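PDB 5HJQ: GTPase-activating protein skywalker, which acts as a GTPase-activating protein for Rab35, regulating endosomal recycling and turnover of synaptic vesicle proteins, and binds phosphoinositides through its TBC domain. Local coordinates for residues 86-91 and 95-100; 111-116 and 287-292; 256-261 and 265-270. All blocks are in the same frame, centred on the assembly; numbering follows the deposited sequence.

Overall arrangement
All three contacts belong to the all-helical TBC domain of Skywalker. Contact 1 pairs helices 82-91 and 94-103 at the inositol trisphosphate pocket, where Lys98 reaches a phosphate of the ligand. Contact 2 lies deeper, joining helix 113-122 to helix 284-297; its centre is about 15 Å from that of contact 1, and the side chain of Asp292 is about 14 Å from the ligand. Helix 284-297 also carries Glu297 of the pocket and touches Val97 and Lys98 of contact 1. Contact 3 (256-261 with 265-270) lies on the other side of the chain's centre, about 41 Å from contact 1 and 35 Å from contact 2 between centres, away from the pocket.

Contact 1: 86-91 and 95-100; sequences QQLLQQ and RDVKNI. With I3P (D-myo-inositol-1,4,5-triphosphate), chain B.
Leu88 leans on Val97 with its CB and on Ile100 with its CD1. CB rests on Val97 CG2 at 3.9 Å; CG, anti to the carbonyl carbon (chi1 -58°), carries CD1 forward onto Ile100 CD1 at 3.5 Å, the two side chains crossing at a slant. The next residue, Leu89, reaches Val97 with CD1, 3.7 Å from CG2 and a little farther from CG1, the side chains crossing at about a right angle. Val97 CG2 is thus shared by both leucines. The pairing is that of an antiparallel helical hairpin: the two segment axes approach to 9.4 Å with their directions 149° apart, and a short connection links helix 82-91 to helix 94-103. Ile85 also touches Val97 and Ile100, while Met119 of helix 113-122 meets Leu89. Away from this apolar side, Lys98 leaves the second helix with CG anti to its backbone N and a bend at chi3 (70°), which brings NZ into a 2.6 Å hydrogen bond with O51 of the I3P 5-phosphate. Lys300, Arg102, Arg304 and Arg358 also hydrogen-bond the trisphosphate, while His296 and Glu297 of helix 284-297 touch the lysine.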
loop_
_atom_site.group_PDB
_atom_site.type_symbol
_atom_site.label_atom_id
_atom_site.label_comp_id
_atom_site.label_asym_id
_atom_site.label_seq_id
_atom_site.Cartn_x
_atom_site.Cartn_y
_atom_site.Cartn_z
ATOM N N GLN A 86 -8.017 -17.621 -11.920
ATOM C CA GLN A 86 -7.984 -17.105 -13.287
ATOM C C GLN A 86 -9.248 -17.491 -14.049
ATOM O O GLN A 86 -9.773 -16.709 -14.844
ATOM C CB GLN A 86 -6.753 -17.615 -14.036
ATOM C CG GLN A 86 -6.593 -17.017 -15.423
ATOM C CD GLN A 86 -5.763 -17.889 -16.346
ATOM O OE1 GLN A 86 -5.387 -19.008 -15.992
ATOM N NE2 GLN A 86 -5.474 -17.379 -17.540
ATOM N N GLN A 87 -9.727 -18.706 -13.800
ATOM C CA GLN A 87 -10.972 -19.176 -14.392
ATOM C C GLN A 87 -12.134 -18.301 -13.943
ATOM O O GLN A 87 -12.860 -17.743 -14.767
ATOM C CB GLN A 87 -11.231 -20.632 -14.010
ATOM C CG GLN A 87 -12.617 -21.130 -14.381
ATOM C CD GLN A 87 -12.910 -22.506 -13.815
ATOM O OE1 GLN A 87 -13.434 -23.377 -14.511
ATOM N NE2 GLN A 87 -12.573 -22.709 -12.545
ATOM N N LEU A 88 -12.292 -18.185 -12.627
ATOM C CA LEU A 88 -13.329 -17.352 -12.028
ATOM C C LEU A 88 -13.263 -15.929 -12.567
ATOM O O LEU A 88 -14.289 -15.290 -12.792
ATOM C CB LEU A 88 -13.191 -17.337 -10.504
ATOM C CG LEU A 88 -13.246 -18.678 -9.769
ATOM C CD1 LEU A 88 -12.863 -18.493 -8.320
ATOM C CD2 LEU A 88 -14.620 -19.308 -9.873
ATOM N N LEU A 89 -12.044 -15.441 -12.777
ATOM C CA LEU A 89 -11.837 -14.092 -13.286
ATOM C C LEU A 89 -12.347 -13.956 -14.716
ATOM O O LEU A 89 -13.033 -12.988 -15.046
ATOM C CB LEU A 89 -10.358 -13.713 -13.218
ATOM C CG LEU A 89 -10.092 -12.253 -12.845
ATOM C CD1 LEU A 89 -10.576 -11.976 -11.433
ATOM C CD2 LEU A 89 -8.618 -11.908 -12.987
ATOM N N GLN A 90 -12.009 -14.924 -15.564
ATOM C CA GLN A 90 -12.481 -14.914 -16.945
ATOM C C GLN A 90 -14.000 -15.052 -16.984
ATOM O O GLN A 90 -14.670 -14.416 -17.797
ATOM C CB GLN A 90 -11.828 -16.034 -17.759
ATOM C CG GLN A 90 -12.319 -16.099 -19.199
ATOM C CD GLN A 90 -12.297 -17.505 -19.773
ATOM O OE1 GLN A 90 -11.536 -18.363 -19.323
ATOM N NE2 GLN A 90 -13.137 -17.746 -20.775
ATOM N N GLN A 91 -14.536 -15.880 -16.093
ATOM C CA GLN A 91 -15.982 -16.028 -15.962
ATOM C C GLN A 91 -16.607 -14.726 -15.470
ATOM O O GLN A 91 -17.706 -14.354 -15.887
ATOM C CB GLN A 91 -16.323 -17.179 -15.013
ATOM C CG GLN A 91 -15.905 -18.550 -15.522
ATOM C CD GLN A 91 -16.215 -19.654 -14.530
ATOM O OE1 GLN A 91 -16.631 -19.390 -13.402
ATOM N NE2 GLN A 91 -16.021 -20.901 -14.948
ATOM N N ARG A 95 -16.467 -11.032 -7.004
ATOM C CA ARG A 95 -16.748 -11.148 -5.578
ATOM C C ARG A 95 -16.154 -12.437 -5.027
ATOM O O ARG A 95 -15.547 -12.447 -3.956
ATOM C CB ARG A 95 -18.250 -11.104 -5.313
ATOM C CG ARG A 95 -18.872 -9.764 -5.611
ATOM C CD ARG A 95 -20.366 -9.741 -5.369
ATOM N NE ARG A 95 -20.903 -8.412 -5.635
ATOM C CZ ARG A 95 -21.188 -7.960 -6.850
ATOM N NH1 ARG A 95 -20.975 -8.735 -7.907
ATOM N NH2 ARG A 95 -21.675 -6.736 -7.013
ATOM N N ASP A 96 -16.334 -13.522 -5.774
ATOM C CA ASP A 96 -15.744 -14.803 -5.417
ATOM C C ASP A 96 -14.229 -14.682 -5.310
ATOM O O ASP A 96 -13.630 -15.147 -4.343
ATOM C CB ASP A 96 -16.120 -15.877 -6.438
ATOM C CG ASP A 96 -17.467 -16.511 -6.145
ATOM O OD1 ASP A 96 -17.885 -16.508 -4.968
ATOM O OD2 ASP A 96 -18.105 -17.013 -7.094
ATOM N N VAL A 97 -13.619 -14.040 -6.300
ATOM C CA VAL A 97 -12.181 -13.801 -6.278
ATOM C C VAL A 97 -11.805 -12.903 -5.103
ATOM O O VAL A 97 -10.858 -13.194 -4.365
ATOM C CB VAL A 97 -11.691 -13.163 -7.593
ATOM C CG1 VAL A 97 -10.270 -12.644 -7.443
ATOM C CG2 VAL A 97 -11.778 -14.168 -8.735
ATOM N N LYS A 98 -12.563 -11.820 -4.930
ATOM C CA LYS A 98 -12.343 -10.886 -3.829
ATOM C C LYS A 98 -12.340 -11.606 -2.488
ATOM O O LYS A 98 -11.478 -11.361 -1.645
ATOM C CB LYS A 98 -13.413 -9.787 -3.824
ATOM C CG LYS A 98 -13.305 -8.834 -2.640
ATOM C CD LYS A 98 -14.337 -7.713 -2.710
ATOM C CE LYS A 98 -15.745 -8.231 -2.469
ATOM N NZ LYS A 98 -16.731 -7.115 -2.408
ATOM N N ASN A 99 -13.300 -12.506 -2.305
ATOM C CA ASN A 99 -13.432 -13.234 -1.048
ATOM C C ASN A 99 -12.355 -14.294 -0.864
ATOM O O ASN A 99 -11.914 -14.544 0.253
ATOM C CB ASN A 99 -14.819 -13.868 -0.947
ATOM C CG ASN A 99 -15.878 -12.877 -0.492
ATOM O OD1 ASN A 99 -16.006 -12.597 0.700
ATOM N ND2 ASN A 99 -16.640 -12.341 -1.440
ATOM N N ILE A 100 -11.928 -14.911 -1.961
ATOM C CA ILE A 100 -10.838 -15.879 -1.901
ATOM C C ILE A 100 -9.557 -15.184 -1.459
ATOM O O ILE A 100 -8.831 -15.681 -0.596
ATOM C CB ILE A 100 -10.611 -16.569 -3.260
ATOM C CG1 ILE A 100 -11.753 -17.542 -3.554
ATOM C CG2 ILE A 100 -9.276 -17.301 -3.280
ATOM C CD1 ILE A 100 -11.868 -17.914 -5.003
HETATM C C1 I3P B . -20.382 -2.345 1.716
HETATM C C2 I3P B . -21.578 -2.336 0.780
HETATM C C3 I3P B . -21.237 -1.776 -0.602
HETATM C C4 I3P B . -19.806 -1.970 -1.106
HETATM C C5 I3P B . -18.766 -2.588 -0.177
HETATM C C6 I3P B . -19.323 -3.212 1.109
HETATM O O1 I3P B . -20.703 -2.881 3.013
HETATM O O2 I3P B . -22.037 -3.646 0.627
HETATM O O3 I3P B . -22.119 -2.365 -1.554
HETATM O O4 I3P B . -19.321 -0.673 -1.506
HETATM O O5 I3P B . -18.067 -3.579 -0.892
HETATM O O6 I3P B . -18.275 -3.379 2.059
HETATM P P1 I3P B . -22.164 -2.714 3.659
HETATM O O11 I3P B . -23.133 -3.591 2.948
HETATM O O12 I3P B . -22.103 -3.138 5.109
HETATM O O13 I3P B . -22.621 -1.244 3.590
HETATM P P4 I3P B . -19.075 -0.412 -3.072
HETATM O O41 I3P B . -19.551 -1.610 -3.859
HETATM O O42 I3P B . -17.580 -0.197 -3.314
HETATM O O43 I3P B . -19.856 0.848 -3.515
HETATM P P5 I3P B . -16.597 -3.949 -0.467
HETATM O O51 I3P B . -15.951 -4.732 -1.551
HETATM O O52 I3P B . -15.804 -2.688 -0.233
HETATM O O53 I3P B . -16.608 -4.774 0.794
#

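Contact 2: 111-116 and 287-292; sequences PIRAQL and LVRIMD
The guanidinium of Arg113 has Val288 CG1 over one face, 3.1 Å above the plane and displaced toward the rim, and the carboxylate of Asp292 at its edge. The two flat groups are nearly coplanar, 9° apart, so the arginine holds the acid side-on in a two-pronged salt bridge: NE donates to Asp292 OD1 at 3.1 Å and NH2 to Asp292 OD2 at 2.9 Å, each acceptor using its syn lone pair. The extended run from CG to NE carries this group across from helix 113-122. On the far side of OD2 the anti lone pair is taken by Arg289 NH1 at 2.8 Å, with the oxygen lying somewhat out of the Arg289 guanidinium plane; bends at chi2 and chi3 (-69° and -64°) fold the Arg289 chain back to Asp292 along its own helix. OD1 also receives Trp117 NE1. Arg113 also bonds backbone carbonyls, NH1 to Pro107 O and NH2 to Trp106 O. Replacing Arg113 by a leucine would probably cost the buried Asp292 carboxylate its two-pronged partner and leave the carbonyls of Trp106 and Pro107 without these donors. Arg289 NH2 in turn bonds Leu101 O, tying the network to helix 94-103, which carries the phosphoinositide-binding residues Lys98 and Arg102. Arg113 and Trp117, four residues apart and converging on one carboxylate, fit the R-x-x-x-W signature of TBC domains, here joined to helix 284-297 by a buried salt-bridge network.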
loop_
_atom_site.group_PDB
_atom_site.type_symbol
_atom_site.label_atom_id
_atom_site.label_comp_id
_atom_site.label_asym_id
_atom_site.label_seq_id
_atom_site.Cartn_x
_atom_site.Cartn_y
_atom_site.Cartn_z
ATOM N N PRO A 111 4.539 -19.814 -4.683
ATOM C CA PRO A 111 4.855 -19.364 -6.041
ATOM C C PRO A 111 3.646 -18.763 -6.754
ATOM O O PRO A 111 3.767 -18.342 -7.903
ATOM C CB PRO A 111 5.311 -20.651 -6.732
ATOM C CG PRO A 111 4.515 -21.716 -6.057
ATOM C CD PRO A 111 4.379 -21.278 -4.611
ATOM N N ILE A 112 2.500 -18.720 -6.079
ATOM C CA ILE A 112 1.262 -18.283 -6.720
ATOM C C ILE A 112 1.292 -16.791 -7.056
ATOM O O ILE A 112 0.676 -16.355 -8.026
ATOM C CB ILE A 112 0.023 -18.583 -5.837
ATOM C CG1 ILE A 112 -1.265 -18.438 -6.653
ATOM C CG2 ILE A 112 -0.011 -17.677 -4.605
ATOM C CD1 ILE A 112 -2.534 -18.499 -5.818
ATOM N N ARG A 113 2.032 -16.015 -6.270
ATOM C CA ARG A 113 2.024 -14.566 -6.426
ATOM C C ARG A 113 2.749 -14.135 -7.690
ATOM O O ARG A 113 2.415 -13.109 -8.283
ATOM C CB ARG A 113 2.636 -13.895 -5.198
ATOM C CG ARG A 113 1.770 -14.051 -3.971
ATOM C CD ARG A 113 2.142 -13.084 -2.863
ATOM N NE ARG A 113 1.182 -13.185 -1.770
ATOM C CZ ARG A 113 1.225 -14.116 -0.824
ATOM N NH1 ARG A 113 2.193 -15.023 -0.827
ATOM N NH2 ARG A 113 0.303 -14.136 0.130
ATOM N N ALA A 114 3.724 -14.934 -8.111
ATOM C CA ALA A 114 4.409 -14.698 -9.376
ATOM C C ALA A 114 3.405 -14.679 -10.525
ATOM O O ALA A 114 3.609 -14.006 -11.536
ATOM C CB ALA A 114 5.474 -15.754 -9.614
ATOM N N GLN A 115 2.310 -15.415 -10.353
ATOM C CA GLN A 115 1.249 -15.457 -11.350
ATOM C C GLN A 115 0.007 -14.666 -10.934
ATOM O O GLN A 115 -0.625 -14.020 -11.768
ATOM C CB GLN A 115 0.857 -16.907 -11.645
ATOM C CG GLN A 115 1.863 -17.671 -12.497
ATOM C CD GLN A 115 1.388 -19.069 -12.839
ATOM O OE1 GLN A 115 0.878 -19.313 -13.934
ATOM N NE2 GLN A 115 1.554 -19.996 -11.903
ATOM N N LEU A 116 -0.348 -14.731 -9.653
ATOM C CA LEU A 116 -1.576 -14.103 -9.166
ATOM C C LEU A 116 -1.558 -12.584 -9.321
ATOM O O LEU A 116 -2.506 -11.996 -9.842
ATOM C CB LEU A 116 -1.820 -14.467 -7.698
ATOM C CG LEU A 116 -3.053 -13.862 -7.022
ATOM C CD1 LEU A 116 -4.309 -14.111 -7.846
ATOM C CD2 LEU A 116 -3.216 -14.421 -5.614
ATOM N N LEU A 287 1.926 -6.756 5.093
ATOM C CA LEU A 287 1.851 -6.003 3.843
ATOM C C LEU A 287 1.468 -6.872 2.653
ATOM O O LEU A 287 0.659 -6.471 1.815
ATOM C CB LEU A 287 3.190 -5.328 3.543
ATOM C CG LEU A 287 3.511 -3.974 4.160
ATOM C CD1 LEU A 287 4.882 -3.516 3.697
ATOM C CD2 LEU A 287 2.445 -2.970 3.775
ATOM N N VAL A 288 2.069 -8.055 2.579
ATOM C CA VAL A 288 1.859 -8.960 1.455
ATOM C C VAL A 288 0.396 -9.376 1.326
ATOM O O VAL A 288 -0.193 -9.268 0.250
ATOM C CB VAL A 288 2.739 -10.217 1.584
ATOM C CG1 VAL A 288 2.363 -11.237 0.531
ATOM C CG2 VAL A 288 4.208 -9.841 1.470
ATOM N N ARG A 289 -0.188 -9.842 2.425
ATOM C CA ARG A 289 -1.600 -10.203 2.438
ATOM C C ARG A 289 -2.474 -9.001 2.081
ATOM O O ARG A 289 -3.481 -9.142 1.386
ATOM C CB ARG A 289 -2.002 -10.758 3.804
ATOM C CG ARG A 289 -1.382 -12.102 4.135
ATOM C CD ARG A 289 -1.947 -13.204 3.254
ATOM N NE ARG A 289 -3.375 -13.420 3.472
ATOM C CZ ARG A 289 -4.320 -13.096 2.596
ATOM N NH1 ARG A 289 -3.991 -12.544 1.437
ATOM N NH2 ARG A 289 -5.596 -13.330 2.872
ATOM N N ILE A 290 -2.081 -7.819 2.552
ATOM C CA ILE A 290 -2.795 -6.589 2.224
ATOM C C ILE A 290 -2.713 -6.297 0.728
ATOM O O ILE A 290 -3.709 -5.938 0.100
ATOM C CB ILE A 290 -2.243 -5.382 3.014
ATOM C CG1 ILE A 290 -2.548 -5.531 4.504
ATOM C CG2 ILE A 290 -2.837 -4.081 2.500
ATOM C CD1 ILE A 290 -2.009 -4.400 5.352
ATOM N N MET A 291 -1.523 -6.456 0.159
ATOM C CA MET A 291 -1.335 -6.253 -1.275
ATOM C C MET A 291 -2.193 -7.197 -2.113
ATOM O O MET A 291 -2.688 -6.806 -3.173
ATOM C CB MET A 291 0.138 -6.420 -1.649
ATOM C CG MET A 291 1.022 -5.249 -1.218
ATOM S SD MET A 291 0.424 -3.640 -1.787
ATOM C CE MET A 291 -0.107 -2.921 -0.238
ATOM N N ASP A 292 -2.367 -8.428 -1.633
ATOM C CA ASP A 292 -3.219 -9.414 -2.303
ATOM C C ASP A 292 -4.607 -8.865 -2.604
ATOM O O ASP A 292 -5.097 -8.967 -3.730
ATOM C CB ASP A 292 -3.355 -10.685 -1.457
ATOM C CG ASP A 292 -2.090 -11.522 -1.444
ATOM O OD1 ASP A 292 -1.272 -11.388 -2.381
ATOM O OD2 ASP A 292 -1.918 -12.318 -0.496
#

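Contact 3: 256-261 and 265-270; sequences SYFQRI and LKLERI
This is an apolar contact at a tight connection between consecutive helices: the chain leaves helix 252-261, turns, and crosses its side steeply on its way into helix 268-271. The backbones come closest at Gln259 and Leu265, whose CA atoms are 6.1 Å apart. Leu265 lays CD2 against the backbone of the helix, 3.7 Å from Phe258 O, with Phe258 CB slightly farther off. Leu267 divides its two methyls between Phe258 and Gln259. Its CG stands anti to the carbonyl carbon (chi1 -77°), and the methyls part from there: CD2 lies near the plane of the Phe258 ring at its edge and meets Phe258 CB at 4.0 Å, while CD1 packs on the amide end of Gln259, 4.0 Å from CD, the two side chains crossing at about a right angle. The aliphatic CG of Gln259 is also close to this leucine. Farther along, Ile270 CD1 approaches Phe258 CD2 at 4.2 Å, obliquely to the ring. Beyond the two segments, Ile332 touches Phe258, Leu265 and Ile270, Leu310 and Phe313 of helix 300-317 also meet Phe258, and Met244 of helix 233-250 touches Leu267. Phe258 is thus the buried aromatic on which the chain that follows closes, in a tight connection between consecutive helices of the all-helical TBC domain, with helices 233-250, 300-317 and 332-341 all touching it.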
loop_
_atom_site.group_PDB
_atom_site.type_symbol
_atom_site.label_atom_id
_atom_site.label_comp_id
_atom_site.label_asym_id
_atom_site.label_seq_id
_atom_site.Cartn_x
_atom_site.Cartn_y
_atom_site.Cartn_z
ATOM N N SER A 256 -10.676 10.984 19.366
ATOM C CA SER A 256 -11.006 11.779 20.542
ATOM C C SER A 256 -9.940 11.564 21.607
ATOM O O SER A 256 -9.566 12.492 22.324
ATOM C CB SER A 256 -12.390 11.410 21.082
ATOM O OG SER A 256 -13.402 11.706 20.134
ATOM N N TYR A 257 -9.442 10.335 21.682
ATOM C CA TYR A 257 -8.396 9.978 22.630
ATOM C C TYR A 257 -7.118 10.755 22.344
ATOM O O TYR A 257 -6.424 11.188 23.264
ATOM C CB TYR A 257 -8.121 8.475 22.586
ATOM C CG TYR A 257 -7.003 8.028 23.500
ATOM C CD1 TYR A 257 -7.127 8.135 24.879
ATOM C CD2 TYR A 257 -5.827 7.500 22.985
ATOM C CE1 TYR A 257 -6.112 7.731 25.722
ATOM C CE2 TYR A 257 -4.803 7.091 23.821
ATOM C CZ TYR A 257 -4.951 7.209 25.190
ATOM O OH TYR A 257 -3.937 6.805 26.029
ATOM N N PHE A 258 -6.818 10.930 21.061
ATOM C CA PHE A 258 -5.634 11.672 20.642
ATOM C C PHE A 258 -5.725 13.144 21.039
ATOM O O PHE A 258 -4.755 13.726 21.525
ATOM C CB PHE A 258 -5.434 11.547 19.131
ATOM C CG PHE A 258 -5.019 10.176 18.687
ATOM C CD1 PHE A 258 -4.438 9.292 19.579
ATOM C CD2 PHE A 258 -5.208 9.771 17.377
ATOM C CE1 PHE A 258 -4.050 8.027 19.173
ATOM C CE2 PHE A 258 -4.824 8.507 16.964
ATOM C CZ PHE A 258 -4.244 7.635 17.864
ATOM N N GLN A 259 -6.894 13.738 20.823
ATOM C CA GLN A 259 -7.114 15.141 21.155
ATOM C C GLN A 259 -7.036 15.370 22.661
ATOM O O GLN A 259 -6.519 16.389 23.112
ATOM C CB GLN A 259 -8.467 15.610 20.618
ATOM C CG GLN A 259 -8.570 15.589 19.102
ATOM C CD GLN A 259 -9.937 16.016 18.604
ATOM O OE1 GLN A 259 -10.951 15.396 18.927
ATOM N NE2 GLN A 259 -9.970 17.079 17.809
ATOM N N ARG A 260 -7.533 14.407 23.432
ATOM C CA ARG A 260 -7.538 14.512 24.888
ATOM C C ARG A 260 -6.134 14.492 25.485
ATOM O O ARG A 260 -5.734 15.431 26.172
ATOM C CB ARG A 260 -8.383 13.390 25.494
ATOM C CG ARG A 260 -9.869 13.591 25.281
ATOM C CD ARG A 260 -10.682 12.333 25.515
ATOM N NE ARG A 260 -12.072 12.543 25.115
ATOM C CZ ARG A 260 -13.048 11.655 25.277
ATOM N NH1 ARG A 260 -12.796 10.481 25.840
ATOM N NH2 ARG A 260 -14.279 11.948 24.875
ATOM N N ILE A 261 -5.384 13.425 25.220
ATOM C CA ILE A 261 -4.040 13.283 25.776
ATOM C C ILE A 261 -3.094 14.354 25.240
ATOM O O ILE A 261 -2.054 14.632 25.836
ATOM C CB ILE A 261 -3.446 11.894 25.471
ATOM C CG1 ILE A 261 -3.122 11.762 23.980
ATOM C CG2 ILE A 261 -4.404 10.803 25.914
ATOM C CD1 ILE A 261 -2.445 10.460 23.615
ATOM N N LEU A 265 -3.460 19.706 19.761
ATOM C CA LEU A 265 -2.992 18.928 18.618
ATOM C C LEU A 265 -4.016 18.939 17.494
ATOM O O LEU A 265 -5.187 18.628 17.708
ATOM C CB LEU A 265 -2.695 17.486 19.028
ATOM C CG LEU A 265 -2.754 16.409 17.942
ATOM C CD1 LEU A 265 -1.520 16.441 17.043
ATOM C CD2 LEU A 265 -2.943 15.035 18.568
ATOM N N LYS A 266 -3.573 19.305 16.297
ATOM C CA LYS A 266 -4.433 19.216 15.129
ATOM C C LYS A 266 -4.237 17.872 14.434
ATOM O O LYS A 266 -3.129 17.520 14.015
ATOM C CB LYS A 266 -4.173 20.379 14.169
ATOM C CG LYS A 266 -3.578 21.615 14.836
ATOM C CD LYS A 266 -3.806 22.861 13.992
ATOM C CE LYS A 266 -3.380 22.659 12.543
ATOM N NZ LYS A 266 -3.919 23.738 11.659
ATOM N N LEU A 267 -5.332 17.128 14.313
ATOM C CA LEU A 267 -5.305 15.758 13.810
ATOM C C LEU A 267 -4.732 15.644 12.401
ATOM O O LEU A 267 -4.293 14.568 11.996
ATOM C CB LEU A 267 -6.715 15.162 13.850
ATOM C CG LEU A 267 -7.201 14.725 15.234
ATOM C CD1 LEU A 267 -8.659 14.302 15.177
ATOM C CD2 LEU A 267 -6.338 13.590 15.772
ATOM N N GLU A 268 -4.746 16.749 11.659
ATOM C CA GLU A 268 -4.205 16.779 10.304
ATOM C C GLU A 268 -2.762 16.301 10.284
ATOM O O GLU A 268 -2.383 15.498 9.436
ATOM C CB GLU A 268 -4.295 18.186 9.709
ATOM C CG GLU A 268 -5.694 18.621 9.309
ATOM C CD GLU A 268 -6.514 19.124 10.483
ATOM O OE1 GLU A 268 -5.997 19.125 11.621
ATOM O OE2 GLU A 268 -7.678 19.521 10.265
ATOM N N ARG A 269 -1.972 16.783 11.239
ATOM C CA ARG A 269 -0.566 16.410 11.346
ATOM C C ARG A 269 -0.384 14.898 11.463
ATOM O O ARG A 269 0.636 14.350 11.045
ATOM C CB ARG A 269 0.078 17.101 12.550
ATOM N N ILE A 270 -1.382 14.230 12.033
ATOM C CA ILE A 270 -1.316 12.791 12.255
ATOM C C ILE A 270 -1.735 11.988 11.021
ATOM O O ILE A 270 -1.094 10.996 10.672
ATOM C CB ILE A 270 -2.193 12.383 13.456
ATOM C CG1 ILE A 270 -1.634 12.988 14.743
ATOM C CG2 ILE A 270 -2.259 10.878 13.592
ATOM C CD1 ILE A 270 -2.378 12.566 15.988
#